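Local structure of hypothetical protein (Plasmodium falciparum, 1ZSO) at residues N22-C28 and N122-T128. The protein is of unknown function but may bind zinc ions. Residues are numbered along the deposited sequence.
Sequences NVKRLFC and NFIVEDT
A salt bridge and backbone hydrogen bonds join N22-C28 to N122-T128. R25 NE and R25 NH2 lie 3.1 and 3.3 Å from E126 OE1. F27 and I124 form a hydrogen-bonded pair: F27 N to I124 O is 2.9 Å, I124 N to F27 O 2.8 Å. E126 N donates to R25 O at 3.0 Å. E126 O accepts K24 N at 2.9 Å and, weakly, R25 N at 3.4 Å. K24 and R25 thus both face E126, a classic beta bulge; the chain turns a corner at K24 (-94/-39). Beyond it V23 opposes D127 (CA-CA 4.2 Å), and T128 N donates to N22 O at 3.2 Å. A water O lies 2.5 Å from N22 OD1 and 2.9 Å from T128 OG1; N22 ND2 bonds to C153 O.

R25, F27, I124 and E126 share one face. F27 (chi1 p) lays its ring over I124: I124 CB lies 3.9 Å from the F27 ring centroid, a CH-pi contact. L26 and V125 share the other face. L26 CD1 is 3.7 Å from V125 CG2 and from F123 CB.

These are the central strands of a four-stranded antiparallel sheet, ordered 92-94, 23-27, 123-127, 132-136. V125 also touches I156 of strand 152-163, in the six-stranded sheet.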
ATOM      1  N   ASN B  22     -35.658   8.006  -3.300  1.00 38.14           N
ATOM      2  CA  ASN B  22     -35.724   7.826  -4.742  1.00 37.88           C
ATOM      3  C   ASN B  22     -34.455   7.148  -5.295  1.00 37.71           C
ATOM      4  O   ASN B  22     -34.071   7.316  -6.457  1.00 38.00           O
ATOM      5  CB  ASN B  22     -36.053   9.169  -5.403  1.00 37.24           C
ATOM      6  CG  ASN B  22     -37.528   9.518  -5.285  1.00 35.37           C
ATOM      7  OD1 ASN B  22     -38.330   8.672  -4.965  1.00 40.71           O
ATOM      8  ND2 ASN B  22     -37.883  10.736  -5.557  1.00 37.75           N
ATOM      9  N   VAL B  23     -33.852   6.337  -4.436  1.00 36.77           N
ATOM     10  CA  VAL B  23     -32.664   5.532  -4.759  1.00 36.56           C
ATOM     11  C   VAL B  23     -33.005   4.050  -4.866  1.00 34.98           C
ATOM     12  O   VAL B  23     -33.689   3.506  -4.031  1.00 35.71           O
ATOM     13  CB  VAL B  23     -31.588   5.685  -3.652  1.00 36.19           C
ATOM     14  CG1 VAL B  23     -30.454   4.702  -3.858  1.00 38.17           C
ATOM     15  CG2 VAL B  23     -31.058   7.108  -3.610  1.00 37.19           C
ATOM     16  N   LYS B  24     -32.510   3.385  -5.889  1.00 35.04           N
ATOM     17  CA  LYS B  24     -32.795   1.967  -6.032  1.00 36.35           C
ATOM     18  C   LYS B  24     -31.650   1.173  -5.390  1.00 36.87           C
ATOM     19  O   LYS B  24     -31.863   0.185  -4.684  1.00 35.56           O
ATOM     20  CB  LYS B  24     -33.049   1.600  -7.503  1.00 35.80           C
ATOM     21  CG  LYS B  24     -33.112   0.112  -7.766  1.00 39.23           C
ATOM     22  CD  LYS B  24     -34.164  -0.248  -8.803  1.00 42.28           C
ATOM     23  CE  LYS B  24     -34.577  -1.720  -8.633  1.00 45.60           C
ATOM     24  NZ  LYS B  24     -35.956  -2.065  -9.147  1.00 45.65           N
ATOM     25  N   ARG B  25     -30.432   1.658  -5.579  1.00 37.83           N
ATOM     26  CA  ARG B  25     -29.280   1.058  -4.928  1.00 37.73           C
ATOM     27  C   ARG B  25     -28.132   2.037  -4.902  1.00 36.57           C
ATOM     28  O   ARG B  25     -27.976   2.881  -5.793  1.00 35.27           O
ATOM     29  CB  ARG B  25     -28.841  -0.251  -5.618  1.00 38.25           C
ATOM     30  CG  ARG B  25     -28.623  -0.099  -7.118  1.00 38.94           C
ATOM     31  CD  ARG B  25     -27.714  -1.173  -7.724  1.00 38.86           C
ATOM     32  NE  ARG B  25     -27.749  -1.094  -9.188  1.00 40.23           N
ATOM     33  CZ  ARG B  25     -26.793  -1.506 -10.031  1.00 37.85           C
ATOM     34  NH1 ARG B  25     -25.654  -2.053  -9.604  1.00 32.44           N
ATOM     35  NH2 ARG B  25     -26.998  -1.360 -11.337  1.00 35.77           N
ATOM     36  N   LEU B  26     -27.366   1.912  -3.826  1.00 36.13           N
ATOM     37  CA  LEU B  26     -26.093   2.556  -3.643  1.00 36.55           C
ATOM     38  C   LEU B  26     -25.103   1.415  -3.717  1.00 37.22           C
ATOM     39  O   LEU B  26     -25.382   0.324  -3.202  1.00 36.94           O
ATOM     40  CB  LEU B  26     -26.069   3.215  -2.262  1.00 35.65           C
ATOM     41  CG  LEU B  26     -24.774   3.725  -1.655  1.00 35.42           C
ATOM     42  CD1 LEU B  26     -24.120   4.966  -2.350  1.00 32.28           C
ATOM     43  CD2 LEU B  26     -25.076   4.004  -0.214  1.00 37.04           C
ATOM     44  N   PHE B  27     -23.982   1.622  -4.401  1.00 36.62           N
ATOM     45  CA  PHE B  27     -22.996   0.563  -4.526  1.00 35.98           C
ATOM     46  C   PHE B  27     -21.688   1.132  -4.961  1.00 37.95           C
ATOM     47  O   PHE B  27     -21.602   2.322  -5.266  1.00 36.45           O
ATOM     48  CB  PHE B  27     -23.453  -0.547  -5.493  1.00 35.69           C
ATOM     49  CG  PHE B  27     -23.644  -0.107  -6.938  1.00 33.75           C
ATOM     50  CD1 PHE B  27     -24.677   0.747  -7.294  1.00 33.94           C
ATOM     51  CD2 PHE B  27     -22.828  -0.622  -7.944  1.00 33.34           C
ATOM     52  CE1 PHE B  27     -24.860   1.129  -8.604  1.00 32.83           C
ATOM     53  CE2 PHE B  27     -22.989  -0.244  -9.257  1.00 29.01           C
ATOM     54  CZ  PHE B  27     -24.010   0.628  -9.595  1.00 32.77           C
ATOM     55  N   CYS B  28     -20.660   0.284  -4.987  1.00 39.47           N
ATOM     56  CA  CYS B  28     -19.375   0.677  -5.538  1.00 40.88           C
ATOM     57  C   CYS B  28     -18.745  -0.405  -6.418  1.00 41.17           C
ATOM     58  O   CYS B  28     -19.200  -1.544  -6.436  1.00 42.67           O
ATOM     59  CB  CYS B  28     -18.450   1.077  -4.419  1.00 41.45           C
ATOM     60  SG  CYS B  28     -18.385  -0.089  -3.071  1.00 47.06           S
ATOM     61  N   ASN B 122     -16.163   7.587  -4.489  1.00 36.80           N
ATOM     62  CA  ASN B 122     -16.355   6.831  -5.713  1.00 37.00           C
ATOM     63  C   ASN B 122     -17.564   5.907  -5.583  1.00 35.77           C
ATOM     64  O   ASN B 122     -17.561   4.807  -6.119  1.00 36.00           O
ATOM     65  CB  ASN B 122     -15.133   5.967  -6.205  1.00 37.52           C
ATOM     66  CG  ASN B 122     -13.802   6.254  -5.506  1.00 38.17           C
ATOM     67  OD1 ASN B 122     -13.621   6.021  -4.305  1.00 38.42           O
ATOM     68  ND2 ASN B 122     -12.823   6.627  -6.305  1.00 45.23           N
ATOM     69  N   PHE B 123     -18.615   6.333  -4.909  1.00 35.57           N
ATOM     70  CA  PHE B 123     -19.825   5.499  -4.895  1.00 34.70           C
ATOM     71  C   PHE B 123     -20.592   5.726  -6.174  1.00 35.03           C
ATOM     72  O   PHE B 123     -20.351   6.679  -6.886  1.00 34.61           O
ATOM     73  CB  PHE B 123     -20.722   5.790  -3.698  1.00 34.37           C
ATOM     74  CG  PHE B 123     -20.158   5.335  -2.398  1.00 34.08           C
ATOM     75  CD1 PHE B 123     -20.316   4.030  -1.993  1.00 32.93           C
ATOM     76  CD2 PHE B 123     -19.461   6.213  -1.574  1.00 34.56           C
ATOM     77  CE1 PHE B 123     -19.796   3.591  -0.800  1.00 28.62           C
ATOM     78  CE2 PHE B 123     -18.956   5.795  -0.375  1.00 32.17           C
ATOM     79  CZ  PHE B 123     -19.135   4.468   0.023  1.00 33.15           C
ATOM     80  N   ILE B 124     -21.486   4.795  -6.470  1.00 36.14           N
ATOM     81  CA  ILE B 124     -22.325   4.826  -7.640  1.00 36.77           C
ATOM     82  C   ILE B 124     -23.735   4.702  -7.076  1.00 38.14           C
ATOM     83  O   ILE B 124     -23.980   3.964  -6.114  1.00 37.87           O
ATOM     84  CB  ILE B 124     -22.004   3.681  -8.639  1.00 36.80           C
ATOM     85  CG1 ILE B 124     -20.492   3.651  -8.930  1.00 36.04           C
ATOM     86  CG2 ILE B 124     -22.828   3.825  -9.973  1.00 35.56           C
ATOM     87  CD1 ILE B 124     -20.033   2.500  -9.831  1.00 37.91           C
ATOM     88  N   VAL B 125     -24.644   5.490  -7.640  1.00 38.09           N
ATOM     89  CA  VAL B 125     -26.040   5.395  -7.290  1.00 37.44           C
ATOM     90  C   VAL B 125     -26.883   5.208  -8.553  1.00 37.70           C
ATOM     91  O   VAL B 125     -26.663   5.870  -9.568  1.00 36.89           O
ATOM     92  CB  VAL B 125     -26.498   6.636  -6.560  1.00 36.56           C
ATOM     93  CG1 VAL B 125     -27.997   6.708  -6.579  1.00 32.51           C
ATOM     94  CG2 VAL B 125     -25.942   6.633  -5.142  1.00 35.44           C
ATOM     95  N   GLU B 126     -27.832   4.285  -8.473  1.00 38.19           N
ATOM     96  CA  GLU B 126     -28.907   4.185  -9.459  1.00 38.27           C
ATOM     97  C   GLU B 126     -30.150   4.706  -8.766  1.00 37.50           C
ATOM     98  O   GLU B 126     -30.373   4.354  -7.618  1.00 37.88           O
ATOM     99  CB  GLU B 126     -29.136   2.739  -9.906  1.00 37.55           C
ATOM    100  CG  GLU B 126     -30.167   2.637 -11.062  1.00 38.59           C
ATOM    101  CD  GLU B 126     -30.302   1.246 -11.617  1.00 39.07           C
ATOM    102  OE1 GLU B 126     -29.793   0.306 -10.969  1.00 39.59           O
ATOM    103  OE2 GLU B 126     -30.913   1.092 -12.710  1.00 42.20           O
ATOM    104  N   ASP B 127     -30.940   5.549  -9.437  1.00 36.95           N
ATOM    105  CA  ASP B 127     -32.216   5.994  -8.862  1.00 36.09           C
ATOM    106  C   ASP B 127     -33.352   5.122  -9.375  1.00 35.37           C
ATOM    107  O   ASP B 127     -33.119   4.268 -10.214  1.00 33.75           O
ATOM    108  CB  ASP B 127     -32.478   7.492  -9.108  1.00 36.64           C
ATOM    109  CG  ASP B 127     -32.721   7.842 -10.587  1.00 33.76           C
ATOM    110  OD1 ASP B 127     -33.201   7.018 -11.389  1.00 32.85           O
ATOM    111  OD2 ASP B 127     -32.444   8.995 -10.942  1.00 33.05           O
ATOM    112  N   THR B 128     -34.561   5.333  -8.858  1.00 35.57           N
ATOM    113  CA  THR B 128     -35.676   4.443  -9.128  1.00 36.96           C
ATOM    114  C   THR B 128     -36.121   4.499 -10.602  1.00 37.25           C
ATOM    115  O   THR B 128     -36.779   3.570 -11.096  1.00 36.50           O
ATOM    116  CB  THR B 128     -36.894   4.719  -8.196  1.00 37.43           C
ATOM    117  OG1 THR B 128     -37.235   6.110  -8.233  1.00 36.47           O
ATOM    118  CG2 THR B 128     -36.593   4.269  -6.745  1.00 37.44           C
TER
HETATM  119  O   HOH W   1     -39.127   6.524  -6.029  1.00 54.16           O